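Local coordinates for uncharacterized protein GSU0716 (Geobacter sulfurreducens PCA, PDB 3BIJ) that is of unknown function but belongs to the caspase-like C14 peptidases and is therefore probably a cysteine endopeptidase, at residues A6-L11 against M78-G83; E30-D35 against A218-F223; F131-H136 against Q212-G217; G225-V230 against K245-R250; S239-H244 against P257-A262. One frame throughout, in Å; residues are numbered along the deposited sequence.

Interaction 1: residues A6-L11 against M78-G83; sequences ALALGL and MLSYSG
Leu7, Leu9 and Leu11 donate their N-H groups to Met78 O, Ser80 O and Ser82 O, while Leu7 O and Leu9 O accept from Ser80 N and Ser82 N. These five bonds join two parallel strands in exact step, their axes 4.6 Å apart. Leu7 N to Met78 O is 2.8 Å and Leu11 N to Ser82 O 2.9 Å; the first runs nearly along the C=O axis. On one face Ala6, Ala8 and Ser80 are small, which suits their packing on Ala40, Ala37 and Met36 of helix 29-42; Ala8 CB lies 3.6 Å from Ser80 OG. Met78 (selenomethionine) meets Ala6 CB through its own CB. The Ser80 hydroxyl, set between its own N and carbonyl carbon (chi1 66°), shares a hydrogen bond of 2.6 Å from OG with a water, and this water donates to Leu9 O at 2.7 Å. On the other face Leu79 CD1 fits against Leu7 CB and Leu9 CD1, each 4.0 Å away, and helix 57-70 packs over these leucines. Leu9 CB meets the edge of the Tyr81 ring at CD2, whereas Leu11 CD1 approaches Tyr81 CE2 to 3.5 Å. Tyr81 stacks on Trp103, its OH bonded to His84 O. The facing peptide groups thus satisfy one another in the parallel centre of the mixed sheet, strands 46-51 and 127-133 pairing beyond, and the second strand leads to His84, where this family usually has its catalytic histidine.

Interaction 2: residues E30-D35 against A218-F223; sequences EADAED and AFNGAF
Asp32, on helix 29-42, extends its carboxylate to the backbone N-H of Gly221, the N-cap residue of helix 222-231. From CB the chain turns so that chi1 -76° sets CG anti to the carbonyl carbon, with Asp32 CG 3.3 Å from Gly221 N. At the tip, OD1 accepts from Gly221 N at 3.0 Å through its syn lone pair. OD2 also accepts from Gly221 N, at 2.9 Å, though its modelled place is less sure. OD1 is further engaged by the Ser82 hydroxyl and by a salt bridge to Arg165. Gly221 lets the chain come close, for a side chain there would crowd OD1. Beside this grip, Ala31 is small enough for its CB to lie 3.2 Å from Phe219 O. One turn on, Asp35 OD1 stands 3.7 Å from Asn220 ND2, but the main polar partners of both side chains belong to the second subunit, Arg177 for Asp35 and Ser170 for Asn220. An alanine in place of Asp32 would probably leave Gly221 N without its acceptor and Arg165 without this opposite charge. Asp32 also has the carboxylate of Asp133 nearby, so Arg165 is likely to offset the repulsion; the acidic cluster with Ser82 recalls the S1 pocket of metacaspases, and the chemistry is consistent with an S1-like acidic pocket, here occupied by the protein's own Arg165.

Interaction 3: residues F131-H136 against Q212-G217; sequences FSDSCH and QLSQDG
Cys135 and Leu213 bring their CA atoms to 5.2 Å where two extended chains pass each other. Strand 127-133 leads into the first of them, and Asp133 forms the centre of an inverse gamma turn, after which Ser134 and Cys135 run on almost fully stretched. The other chain leads into the weakly bonded strand at about 215-216, which pairs with strand 163-164. The main link is nearly straight: Ser214 N points at Cys135 SG, 3.2 Å away, with 176° at the hydrogen. Cys135 can receive it because SG sits between its own N and carbonyl carbon (chi1 63°), turned to the Ser214 amide. Asp-Ser-Cys-His at the end of this strand resembles the metacaspase motif, at the place of the caspase nucleophile, so Cys135 probably lies in the active site. Serine suits position 214, being short enough to turn its hydroxyl back onto the facing chain: Ser214 OG donates to Ser134 O at 2.8 Å, coming from well above the carbonyl plane. Leu213 gives the sulphur an apolar neighbour, with CD2 3.6 Å from Cys135 SG and 3.3 Å from His136 O. That carbonyl also accepts from Lys142. Farther along, a water donates to Asp133 OD1 at 2.6 Å and to Gln215 O at 2.8 Å, bridging the chains beyond Ser214, while Asp133 OD2 is bonded to Thr224.

Interaction 4: residues G225-V230 against K245-R250; sequences GQLLRV and KAIVRR
Val230 and Ile247 carry the apolar part of this meeting of helices, with Val230 CG2 3.6 Å from Ile247 CG1 and the two side chains at about a right angle. These beta-branched side chains interlock between the axes of residues 225-230 and 245-250, which come within 9.2 Å. Ile247 extends further: CD1 lies 4.0 Å from Leu227 CB, side by side with that leucine, and CG2 reaches the aliphatic CB of Gln226. Arg250 adds its methylenes to the same surface, CD lying 3.5 Å from Val230 CG1 as the side chains slide past each other in opposite directions.

The charged part lies at the side of this patch. Arg229 crosses Arg250 at about a right angle, and their NH2 atoms are 4.0 Å apart, a like-charge approach that Asp97 OD2 of the second subunit, in salt bridges to both, probably offsets. Arginine suits both places, having a long arm that packs along its length and a charge at its end. An alanine in place of Arg250 would probably leave Asp97 of the second subunit without one of its two guanidinium partners and open a gap beside Val230 CG1.

Helices 222-231 and 240-250 follow each other in the chain, and the axes of residues 225-230 and 245-250 cross at 123°, with Phe243 also packed on Leu227 and Val230, as two neighbouring members of the helical layer that flanks the sheet in the caspase-like alpha/beta/alpha sandwich.

Interaction 5: residues S239-H244 against P257-A262; sequences SYRSFH and PNFFTA
Phe259 and His244 bury the largest areas here, and Arg241 follows. Phe259 leaves strand 258-262 with CG anti to its backbone N (chi1 -170°) and places its ring against helix 240-244. Its CB sits over the centre of the His244 imidazole, 3.5 Å from the centroid and close to the ring normal, a CH-pi contact. The two rings themselves are oblique, their planes 49° apart, and Phe259 CD2 approaches His244 CB to 3.6 Å. A flat phenylalanine suits this place because its far end can also lie beside the helix backbone: Phe259 CE2 is 3.8 Å from Tyr240 O.

His244, with CG anti to its own N, turns the CE1 edge of its ring to the start of the strand. His244 CE1 lies 3.0 Å from Pro257 O, which meets the ring at its edge near the plane, and a water donates to Pro257 O at 2.9 Å while binding His244 NE2 and Asn258 ND2 weakly. An imidazole thus serves both as an aromatic platform and as a polar neighbour of a carbonyl.

Arg241 lies against the far end of the phenyl ring, Arg241 CG 4.0 Å from Phe259 CZ, its guanidinium turned 31° from the ring plane. Arg241 NH1 is 3.9 Å from Phe259 CE1. Leu203 of the neighbouring strand and Leu270 of helix 267-271 also pack against Phe259, and Arg241 packs on Phe260 of the third subunit. No direct hydrogen bond crosses between helix and strand, so the joint rests on dispersion and CH-pi contacts, with one water as a weak polar link at His244.

In the fold
From the N terminus, interaction 1 opens on strand 4-10 and closes at the end of residues 78-83. Interaction 2 opens inside that loop, on helix 29-42, and closes only at residues 218-223, so the two cross. Interaction 3, from residues 131-136 to 212-217, is nested within interaction 2 and ties the end of the next sheet strand to the chain leading into helix 222-231. Interactions 4 and 5 come later as short loops that cross each other: helix 222-231 to helix 240-250, then that same helix to strand 258-263. Interactions 1, 3 and 5 reach the same sheet; interactions 2 and 4 share helix 222-231.

Interaction 1: residues A6-L11 against M78-G83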
# COMPACT_ATOMS: atom_id res chain seq x y z
N ALA A 6 36.62 18.59 19.20
CA ALA A 6 35.45 18.17 18.46
C ALA A 6 34.98 19.28 17.52
O ALA A 6 35.09 20.47 17.84
CB ALA A 6 34.34 17.78 19.43
N LEU A 7 34.45 18.87 16.37
CA LEU A 7 33.92 19.77 15.36
C LEU A 7 32.51 19.29 14.98
O LEU A 7 32.36 18.28 14.29
CB LEU A 7 34.79 19.76 14.10
CG LEU A 7 34.96 21.07 13.32
CD1 LEU A 7 35.41 20.73 11.89
CD2 LEU A 7 33.68 21.86 13.29
N ALA A 8 31.48 20.00 15.43
CA ALA A 8 30.11 19.62 15.14
C ALA A 8 29.62 20.49 13.99
O ALA A 8 29.60 21.72 14.09
CB ALA A 8 29.23 19.83 16.38
N LEU A 9 29.24 19.85 12.89
CA LEU A 9 28.77 20.55 11.72
C LEU A 9 27.30 20.23 11.49
O LEU A 9 26.89 19.08 11.57
CB LEU A 9 29.55 20.11 10.48
CG LEU A 9 31.07 20.26 10.51
CD1 LEU A 9 31.66 19.70 9.22
CD2 LEU A 9 31.44 21.72 10.68
N GLY A 10 26.53 21.27 11.21
CA GLY A 10 25.11 21.09 10.96
C GLY A 10 24.64 22.11 9.93
O GLY A 10 24.81 23.31 10.11
N LEU A 11 24.07 21.62 8.83
CA LEU A 11 23.59 22.52 7.79
C LEU A 11 22.18 22.19 7.37
O LEU A 11 21.96 21.24 6.63
CB LEU A 11 24.48 22.43 6.55
CG LEU A 11 25.96 22.70 6.79
CD1 LEU A 11 26.68 21.39 7.03
CD2 LEU A 11 26.52 23.41 5.57
N MSE A 78 37.20 14.55 17.19
CA MSE A 78 35.85 14.11 16.91
C MSE A 78 35.20 15.01 15.86
O MSE A 78 35.14 16.23 16.02
CB MSE A 78 34.99 14.14 18.17
CG MSE A 78 33.65 13.49 17.97
SE MSE A 78 32.44 13.79 19.40
CE MSE A 78 30.92 14.39 18.38
N LEU A 79 34.69 14.39 14.80
CA LEU A 79 34.02 15.13 13.73
C LEU A 79 32.63 14.58 13.51
O LEU A 79 32.46 13.41 13.18
CB LEU A 79 34.81 15.01 12.42
CG LEU A 79 34.17 15.58 11.14
CD1 LEU A 79 33.77 17.04 11.34
CD2 LEU A 79 35.18 15.47 9.99
N SER A 80 31.62 15.42 13.71
CA SER A 80 30.25 14.98 13.49
C SER A 80 29.70 15.88 12.39
O SER A 80 30.06 17.05 12.31
CB SER A 80 29.40 15.12 14.76
OG SER A 80 29.25 16.48 15.12
N TYR A 81 28.83 15.32 11.55
CA TYR A 81 28.26 16.08 10.45
C TYR A 81 26.83 15.70 10.11
O TYR A 81 26.50 14.52 9.95
CB TYR A 81 29.12 15.91 9.19
CG TYR A 81 28.50 16.43 7.90
CD1 TYR A 81 27.75 15.60 7.06
CD2 TYR A 81 28.63 17.77 7.53
CE1 TYR A 81 27.16 16.09 5.89
CE2 TYR A 81 28.04 18.28 6.38
CZ TYR A 81 27.30 17.44 5.56
OH TYR A 81 26.71 17.94 4.42
N SER A 82 25.98 16.71 10.02
CA SER A 82 24.61 16.50 9.63
C SER A 82 24.34 17.50 8.53
O SER A 82 24.40 18.71 8.72
CB SER A 82 23.65 16.69 10.81
OG SER A 82 23.68 15.55 11.64
N GLY A 83 24.07 16.96 7.35
CA GLY A 83 23.80 17.78 6.19
C GLY A 83 23.53 16.87 5.02
O GLY A 83 23.37 15.66 5.19
O HOH W 1 27.23 17.47 13.76

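Interaction 2: residues E30-D35 against A218-F223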
# COMPACT_ATOMS: atom_id res chain seq x y z
N GLU A 30 20.86 21.30 12.49
CA GLU A 30 21.46 22.16 13.50
C GLU A 30 21.23 21.55 14.88
O GLU A 30 22.09 21.64 15.76
CB GLU A 30 20.89 23.57 13.41
CG GLU A 30 21.55 24.36 12.31
CD GLU A 30 20.98 25.75 12.15
OE1 GLU A 30 20.85 26.45 13.17
OE2 GLU A 30 20.68 26.12 11.00
N ALA A 31 20.08 20.92 15.06
CA ALA A 31 19.78 20.28 16.32
C ALA A 31 20.79 19.16 16.52
O ALA A 31 21.36 19.02 17.60
CB ALA A 31 18.35 19.73 16.32
N ASP A 32 21.02 18.35 15.49
CA ASP A 32 21.99 17.25 15.59
C ASP A 32 23.36 17.75 16.04
O ASP A 32 24.00 17.15 16.91
CB ASP A 32 22.17 16.54 14.24
CG ASP A 32 21.02 15.62 13.89
OD1 ASP A 32 20.99 15.14 12.74
OD2 ASP A 32 20.15 15.38 14.75
N ALA A 33 23.83 18.83 15.43
CA ALA A 33 25.13 19.38 15.78
C ALA A 33 25.18 19.85 17.24
O ALA A 33 26.14 19.54 17.96
CB ALA A 33 25.50 20.51 14.84
N GLU A 34 24.16 20.58 17.67
CA GLU A 34 24.10 21.06 19.05
C GLU A 34 24.14 19.87 20.01
O GLU A 34 24.90 19.87 20.99
CB GLU A 34 22.83 21.89 19.29
CG GLU A 34 22.78 23.19 18.48
CD GLU A 34 21.50 24.02 18.72
OE1 GLU A 34 20.37 23.51 18.47
OE2 GLU A 34 21.64 25.19 19.15
N ASP A 35 23.34 18.84 19.72
CA ASP A 35 23.29 17.65 20.56
C ASP A 35 24.64 16.93 20.59
O ASP A 35 25.07 16.46 21.64
CB ASP A 35 22.20 16.69 20.07
CG ASP A 35 20.80 17.21 20.35
OD1 ASP A 35 19.83 16.67 19.77
OD2 ASP A 35 20.66 18.15 21.15
N ALA A 218 12.21 15.59 12.27
CA ALA A 218 11.79 16.97 12.53
C ALA A 218 12.61 17.65 13.63
O ALA A 218 12.69 18.88 13.66
CB ALA A 218 10.31 17.01 12.88
N PHE A 219 13.23 16.86 14.51
CA PHE A 219 14.04 17.42 15.60
C PHE A 219 15.48 16.93 15.70
O PHE A 219 16.24 17.36 16.56
CB PHE A 219 13.33 17.21 16.93
CG PHE A 219 11.90 17.65 16.89
CD1 PHE A 219 10.90 16.75 16.52
CD2 PHE A 219 11.56 18.99 17.12
CE1 PHE A 219 9.59 17.16 16.37
CE2 PHE A 219 10.25 19.41 16.97
CZ PHE A 219 9.25 18.50 16.59
N ASN A 220 15.83 15.99 14.82
CA ASN A 220 17.18 15.45 14.68
C ASN A 220 17.11 14.26 13.73
O ASN A 220 16.04 13.68 13.53
CB ASN A 220 17.85 15.08 16.02
CG ASN A 220 16.93 14.42 16.98
OD1 ASN A 220 16.06 13.64 16.59
ND2 ASN A 220 17.12 14.69 18.27
N GLY A 221 18.24 13.94 13.11
CA GLY A 221 18.27 12.84 12.17
C GLY A 221 17.78 11.55 12.79
O GLY A 221 17.80 11.38 14.01
N ALA A 222 17.33 10.62 11.96
CA ALA A 222 16.87 9.36 12.48
C ALA A 222 18.02 8.71 13.25
O ALA A 222 17.85 8.25 14.37
CB ALA A 222 16.42 8.45 11.33
N PHE A 223 19.20 8.69 12.63
CA PHE A 223 20.37 8.10 13.26
C PHE A 223 20.74 8.83 14.56
O PHE A 223 20.83 8.23 15.64
CB PHE A 223 21.56 8.11 12.29
CG PHE A 223 22.89 7.85 12.95
CD1 PHE A 223 23.07 6.74 13.78
CD2 PHE A 223 23.96 8.72 12.75
CE1 PHE A 223 24.31 6.50 14.40
CE2 PHE A 223 25.19 8.49 13.37
CZ PHE A 223 25.36 7.38 14.19

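Interaction 3: residues F131-H136 against Q212-G217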
# COMPACT_ATOMS: atom_id res chain seq x y z
N PHE A 131 31.22 11.06 12.95
CA PHE A 131 29.80 10.72 12.86
C PHE A 131 29.25 11.48 11.66
O PHE A 131 29.35 12.71 11.59
CB PHE A 131 29.03 11.16 14.11
CG PHE A 131 29.29 10.32 15.31
CD1 PHE A 131 30.30 10.66 16.21
CD2 PHE A 131 28.56 9.15 15.53
CE1 PHE A 131 30.58 9.84 17.31
CE2 PHE A 131 28.83 8.33 16.62
CZ PHE A 131 29.85 8.68 17.52
N SER A 132 28.69 10.75 10.70
CA SER A 132 28.12 11.38 9.53
C SER A 132 26.66 10.96 9.37
O SER A 132 26.39 9.89 8.84
CB SER A 132 28.92 10.99 8.28
OG SER A 132 28.38 11.58 7.10
N ASP A 133 25.73 11.79 9.84
CA ASP A 133 24.30 11.49 9.73
C ASP A 133 23.86 12.08 8.41
O ASP A 133 23.13 13.07 8.36
CB ASP A 133 23.50 12.12 10.88
CG ASP A 133 22.07 11.62 10.93
OD1 ASP A 133 21.63 10.98 9.95
OD2 ASP A 133 21.37 11.88 11.94
N SER A 134 24.33 11.46 7.34
CA SER A 134 24.03 11.92 5.99
C SER A 134 24.00 10.70 5.06
O SER A 134 24.20 9.57 5.50
CB SER A 134 25.13 12.89 5.55
OG SER A 134 24.86 13.45 4.29
N CYS A 135 23.75 10.94 3.77
CA CYS A 135 23.68 9.87 2.79
C CYS A 135 23.98 10.42 1.40
O CYS A 135 24.26 11.61 1.24
CB CYS A 135 22.29 9.26 2.79
SG CYS A 135 21.02 10.43 2.30
N HIS A 136 23.92 9.56 0.39
CA HIS A 136 24.19 9.96 -0.99
C HIS A 136 23.15 9.40 -1.93
O HIS A 136 22.60 8.33 -1.68
CB HIS A 136 25.58 9.47 -1.40
CG HIS A 136 26.69 10.13 -0.64
ND1 HIS A 136 27.07 11.44 -0.86
CD2 HIS A 136 27.46 9.69 0.39
CE1 HIS A 136 28.02 11.77 -0.01
NE2 HIS A 136 28.27 10.73 0.76
N GLN A 212 21.63 2.81 1.02
CA GLN A 212 20.47 3.35 1.73
C GLN A 212 20.50 4.87 1.76
O GLN A 212 21.42 5.49 1.22
CB GLN A 212 20.42 2.81 3.17
CG GLN A 212 20.30 1.30 3.26
CD GLN A 212 20.39 0.83 4.68
OE1 GLN A 212 21.25 1.28 5.43
NE2 GLN A 212 19.50 -0.09 5.06
N LEU A 213 19.48 5.46 2.37
CA LEU A 213 19.39 6.91 2.49
C LEU A 213 19.17 7.21 3.96
O LEU A 213 18.58 6.40 4.67
CB LEU A 213 18.22 7.46 1.69
CG LEU A 213 18.36 7.52 0.17
CD1 LEU A 213 17.13 8.20 -0.37
CD2 LEU A 213 19.62 8.29 -0.24
N SER A 214 19.63 8.38 4.40
CA SER A 214 19.48 8.80 5.79
C SER A 214 18.31 9.74 5.95
O SER A 214 18.23 10.76 5.27
CB SER A 214 20.76 9.47 6.30
OG SER A 214 21.77 8.52 6.51
N GLN A 215 17.42 9.42 6.87
CA GLN A 215 16.24 10.22 7.08
C GLN A 215 16.45 11.45 7.97
O GLN A 215 17.13 11.38 8.99
CB GLN A 215 15.14 9.34 7.65
CG GLN A 215 13.78 9.92 7.50
CD GLN A 215 12.69 8.90 7.76
OE1 GLN A 215 12.60 7.88 7.07
NE2 GLN A 215 11.86 9.17 8.77
N ASP A 216 15.89 12.57 7.55
CA ASP A 216 15.98 13.81 8.31
C ASP A 216 14.71 13.95 9.13
O ASP A 216 13.65 14.25 8.58
CB ASP A 216 16.10 15.00 7.37
CG ASP A 216 16.04 16.33 8.10
OD1 ASP A 216 15.27 17.23 7.68
OD2 ASP A 216 16.76 16.49 9.10
N GLY A 217 14.80 13.74 10.44
CA GLY A 217 13.63 13.88 11.28
C GLY A 217 13.27 15.33 11.50
O GLY A 217 13.94 16.23 10.97
O HOH W 2 19.30 9.81 9.96

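Interaction 4: residues G225-V230 against K245-R250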
# COMPACT_ATOMS: atom_id res chain seq x y z
N GLY A 225 19.04 10.76 16.44
CA GLY A 225 18.01 10.61 17.45
C GLY A 225 18.19 9.33 18.24
O GLY A 225 18.07 9.32 19.46
N GLN A 226 18.48 8.22 17.55
CA GLN A 226 18.67 6.97 18.24
C GLN A 226 20.02 6.92 18.94
O GLN A 226 20.18 6.21 19.95
CB GLN A 226 18.53 5.79 17.29
CG GLN A 226 17.12 5.67 16.77
CD GLN A 226 16.11 5.56 17.89
OE1 GLN A 226 15.03 6.15 17.82
NE2 GLN A 226 16.44 4.79 18.91
N LEU A 227 20.99 7.65 18.42
CA LEU A 227 22.30 7.69 19.06
C LEU A 227 22.05 8.31 20.44
O LEU A 227 22.47 7.77 21.46
CB LEU A 227 23.29 8.52 18.23
CG LEU A 227 24.74 8.72 18.70
CD1 LEU A 227 25.65 9.21 17.55
CD2 LEU A 227 24.75 9.73 19.83
N LEU A 228 21.35 9.44 20.48
CA LEU A 228 21.07 10.10 21.75
C LEU A 228 20.22 9.22 22.67
O LEU A 228 20.37 9.26 23.90
CB LEU A 228 20.35 11.43 21.52
CG LEU A 228 21.16 12.42 20.70
CD1 LEU A 228 20.30 13.63 20.33
CD2 LEU A 228 22.37 12.83 21.48
N ARG A 229 19.33 8.43 22.10
CA ARG A 229 18.49 7.59 22.94
C ARG A 229 19.25 6.46 23.66
O ARG A 229 18.96 6.16 24.81
CB ARG A 229 17.31 7.03 22.13
CG ARG A 229 16.47 6.01 22.88
CD ARG A 229 14.97 6.14 22.63
NE ARG A 229 14.36 7.12 23.52
CZ ARG A 229 13.09 7.08 23.93
NH1 ARG A 229 12.61 8.01 24.73
NH2 ARG A 229 12.31 6.09 23.53
N VAL A 230 20.22 5.83 22.99
CA VAL A 230 20.97 4.75 23.64
C VAL A 230 22.03 5.37 24.54
O VAL A 230 22.38 4.82 25.56
CB VAL A 230 21.67 3.81 22.63
CG1 VAL A 230 20.67 3.26 21.64
CG2 VAL A 230 22.78 4.55 21.91
N LYS A 245 26.03 -1.44 17.82
CA LYS A 245 25.06 -2.55 17.76
C LYS A 245 23.73 -2.22 18.42
O LYS A 245 22.67 -2.64 17.95
CB LYS A 245 25.66 -3.82 18.38
CG LYS A 245 26.82 -4.40 17.59
CD LYS A 245 27.40 -5.65 18.25
CE LYS A 245 26.39 -6.82 18.24
NZ LYS A 245 26.12 -7.34 16.85
N ALA A 246 23.79 -1.47 19.51
CA ALA A 246 22.58 -1.08 20.24
C ALA A 246 21.75 -0.07 19.42
O ALA A 246 20.52 -0.04 19.52
CB ALA A 246 22.94 -0.47 21.60
N ILE A 247 22.42 0.74 18.62
CA ILE A 247 21.71 1.72 17.82
C ILE A 247 21.04 1.03 16.64
O ILE A 247 19.83 1.13 16.48
CB ILE A 247 22.66 2.82 17.31
CG1 ILE A 247 23.20 3.60 18.50
CG2 ILE A 247 21.93 3.75 16.35
CD1 ILE A 247 24.24 4.61 18.14
N VAL A 248 21.82 0.32 15.83
CA VAL A 248 21.26 -0.38 14.69
C VAL A 248 20.07 -1.26 15.09
O VAL A 248 19.13 -1.42 14.32
CB VAL A 248 22.31 -1.25 13.95
CG1 VAL A 248 23.55 -0.43 13.66
CG2 VAL A 248 22.64 -2.47 14.76
N ARG A 249 20.11 -1.81 16.29
CA ARG A 249 19.04 -2.67 16.74
C ARG A 249 17.70 -1.94 16.75
O ARG A 249 16.66 -2.55 16.52
CB ARG A 249 19.35 -3.19 18.14
CG ARG A 249 19.10 -4.67 18.34
CD ARG A 249 19.91 -5.49 17.33
NE ARG A 249 19.81 -6.94 17.58
CZ ARG A 249 20.34 -7.54 18.64
NH1 ARG A 249 21.01 -6.83 19.54
NH2 ARG A 249 20.20 -8.85 18.79
N ARG A 250 17.73 -0.64 17.01
CA ARG A 250 16.53 0.19 17.09
C ARG A 250 16.12 0.81 15.75
O ARG A 250 14.97 1.20 15.57
CB ARG A 250 16.78 1.32 18.09
CG ARG A 250 17.28 0.82 19.44
CD ARG A 250 17.65 1.97 20.36
NE ARG A 250 16.49 2.80 20.70
CZ ARG A 250 15.52 2.43 21.54
NH1 ARG A 250 15.56 1.24 22.13
NH2 ARG A 250 14.52 3.26 21.77

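Interaction 5: residues S239-H244 against P257-A262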
# COMPACT_ATOMS: atom_id res chain seq x y z
N SER A 239 31.29 -0.45 24.91
CA SER A 239 32.30 -0.03 23.93
C SER A 239 31.65 0.57 22.68
O SER A 239 30.42 0.58 22.56
CB SER A 239 33.16 -1.23 23.52
OG SER A 239 32.39 -2.19 22.79
N TYR A 240 32.47 1.06 21.76
CA TYR A 240 31.96 1.63 20.53
C TYR A 240 31.18 0.58 19.76
O TYR A 240 30.12 0.87 19.22
CB TYR A 240 33.09 2.15 19.64
CG TYR A 240 33.59 3.52 19.99
CD1 TYR A 240 34.62 3.69 20.89
CD2 TYR A 240 33.04 4.65 19.41
CE1 TYR A 240 35.10 4.96 21.20
CE2 TYR A 240 33.51 5.92 19.72
CZ TYR A 240 34.54 6.07 20.61
OH TYR A 240 35.00 7.32 20.94
N ARG A 241 31.71 -0.64 19.69
CA ARG A 241 31.02 -1.69 18.97
C ARG A 241 29.65 -1.91 19.57
O ARG A 241 28.66 -1.94 18.86
CB ARG A 241 31.83 -2.98 19.00
CG ARG A 241 33.17 -2.83 18.31
CD ARG A 241 33.92 -4.15 18.03
NE ARG A 241 34.22 -4.13 16.64
CZ ARG A 241 35.30 -4.22 15.88
NH1 ARG A 241 34.99 -4.12 14.61
NH2 ARG A 241 36.57 -4.41 16.23
N SER A 242 29.59 -2.04 20.89
CA SER A 242 28.30 -2.25 21.54
C SER A 242 27.38 -1.06 21.33
O SER A 242 26.17 -1.24 21.18
CB SER A 242 28.49 -2.46 23.04
OG SER A 242 29.26 -3.62 23.26
N PHE A 243 27.95 0.14 21.32
CA PHE A 243 27.18 1.35 21.13
C PHE A 243 26.49 1.26 19.77
O PHE A 243 25.27 1.42 19.64
CB PHE A 243 28.11 2.56 21.21
CG PHE A 243 27.42 3.88 21.21
CD1 PHE A 243 26.38 4.13 22.10
CD2 PHE A 243 27.83 4.89 20.35
CE1 PHE A 243 25.78 5.38 22.13
CE2 PHE A 243 27.24 6.13 20.36
CZ PHE A 243 26.21 6.39 21.26
N HIS A 244 27.29 0.96 18.76
CA HIS A 244 26.82 0.83 17.40
C HIS A 244 25.75 -0.26 17.29
O HIS A 244 24.68 -0.02 16.74
CB HIS A 244 28.02 0.52 16.50
CG HIS A 244 27.65 0.15 15.10
ND1 HIS A 244 27.12 1.05 14.21
CD2 HIS A 244 27.72 -1.04 14.45
CE1 HIS A 244 26.87 0.43 13.07
NE2 HIS A 244 27.23 -0.83 13.19
N PRO A 257 22.95 2.35 10.30
CA PRO A 257 24.22 3.07 10.39
C PRO A 257 25.37 2.08 10.25
O PRO A 257 25.25 0.92 10.65
CB PRO A 257 24.14 3.76 11.76
CG PRO A 257 23.13 2.94 12.52
CD PRO A 257 22.10 2.62 11.48
N ASN A 258 26.46 2.55 9.66
CA ASN A 258 27.63 1.71 9.43
C ASN A 258 28.80 1.98 10.37
O ASN A 258 29.02 3.11 10.83
CB ASN A 258 28.09 1.89 8.00
CG ASN A 258 28.90 0.73 7.50
OD1 ASN A 258 29.87 0.91 6.76
ND2 ASN A 258 28.52 -0.48 7.89
N PHE A 259 29.55 0.92 10.64
CA PHE A 259 30.72 0.97 11.51
C PHE A 259 31.96 0.64 10.66
O PHE A 259 32.27 -0.53 10.43
CB PHE A 259 30.52 -0.05 12.64
CG PHE A 259 31.52 0.06 13.76
CD1 PHE A 259 32.77 -0.54 13.65
CD2 PHE A 259 31.21 0.75 14.92
CE1 PHE A 259 33.69 -0.45 14.68
CE2 PHE A 259 32.13 0.84 15.95
CZ PHE A 259 33.37 0.24 15.83
N PHE A 260 32.65 1.68 10.21
CA PHE A 260 33.83 1.55 9.36
C PHE A 260 35.12 2.02 10.05
O PHE A 260 35.16 3.12 10.62
CB PHE A 260 33.61 2.37 8.09
CG PHE A 260 34.64 2.15 7.04
CD1 PHE A 260 34.72 0.92 6.39
CD2 PHE A 260 35.52 3.16 6.68
CE1 PHE A 260 35.67 0.70 5.39
CE2 PHE A 260 36.48 2.96 5.68
CZ PHE A 260 36.56 1.72 5.03
N THR A 261 36.17 1.21 9.99
CA THR A 261 37.46 1.56 10.58
C THR A 261 38.52 1.67 9.49
O THR A 261 38.54 0.87 8.56
CB THR A 261 37.95 0.50 11.58
OG1 THR A 261 38.14 -0.75 10.91
CG2 THR A 261 36.96 0.32 12.72
N ALA A 262 39.39 2.66 9.60
CA ALA A 262 40.45 2.84 8.61
C ALA A 262 41.73 3.28 9.31
O ALA A 262 41.74 3.50 10.52
CB ALA A 262 40.02 3.87 7.58
O HOH W 3 26.25 -1.79 10.08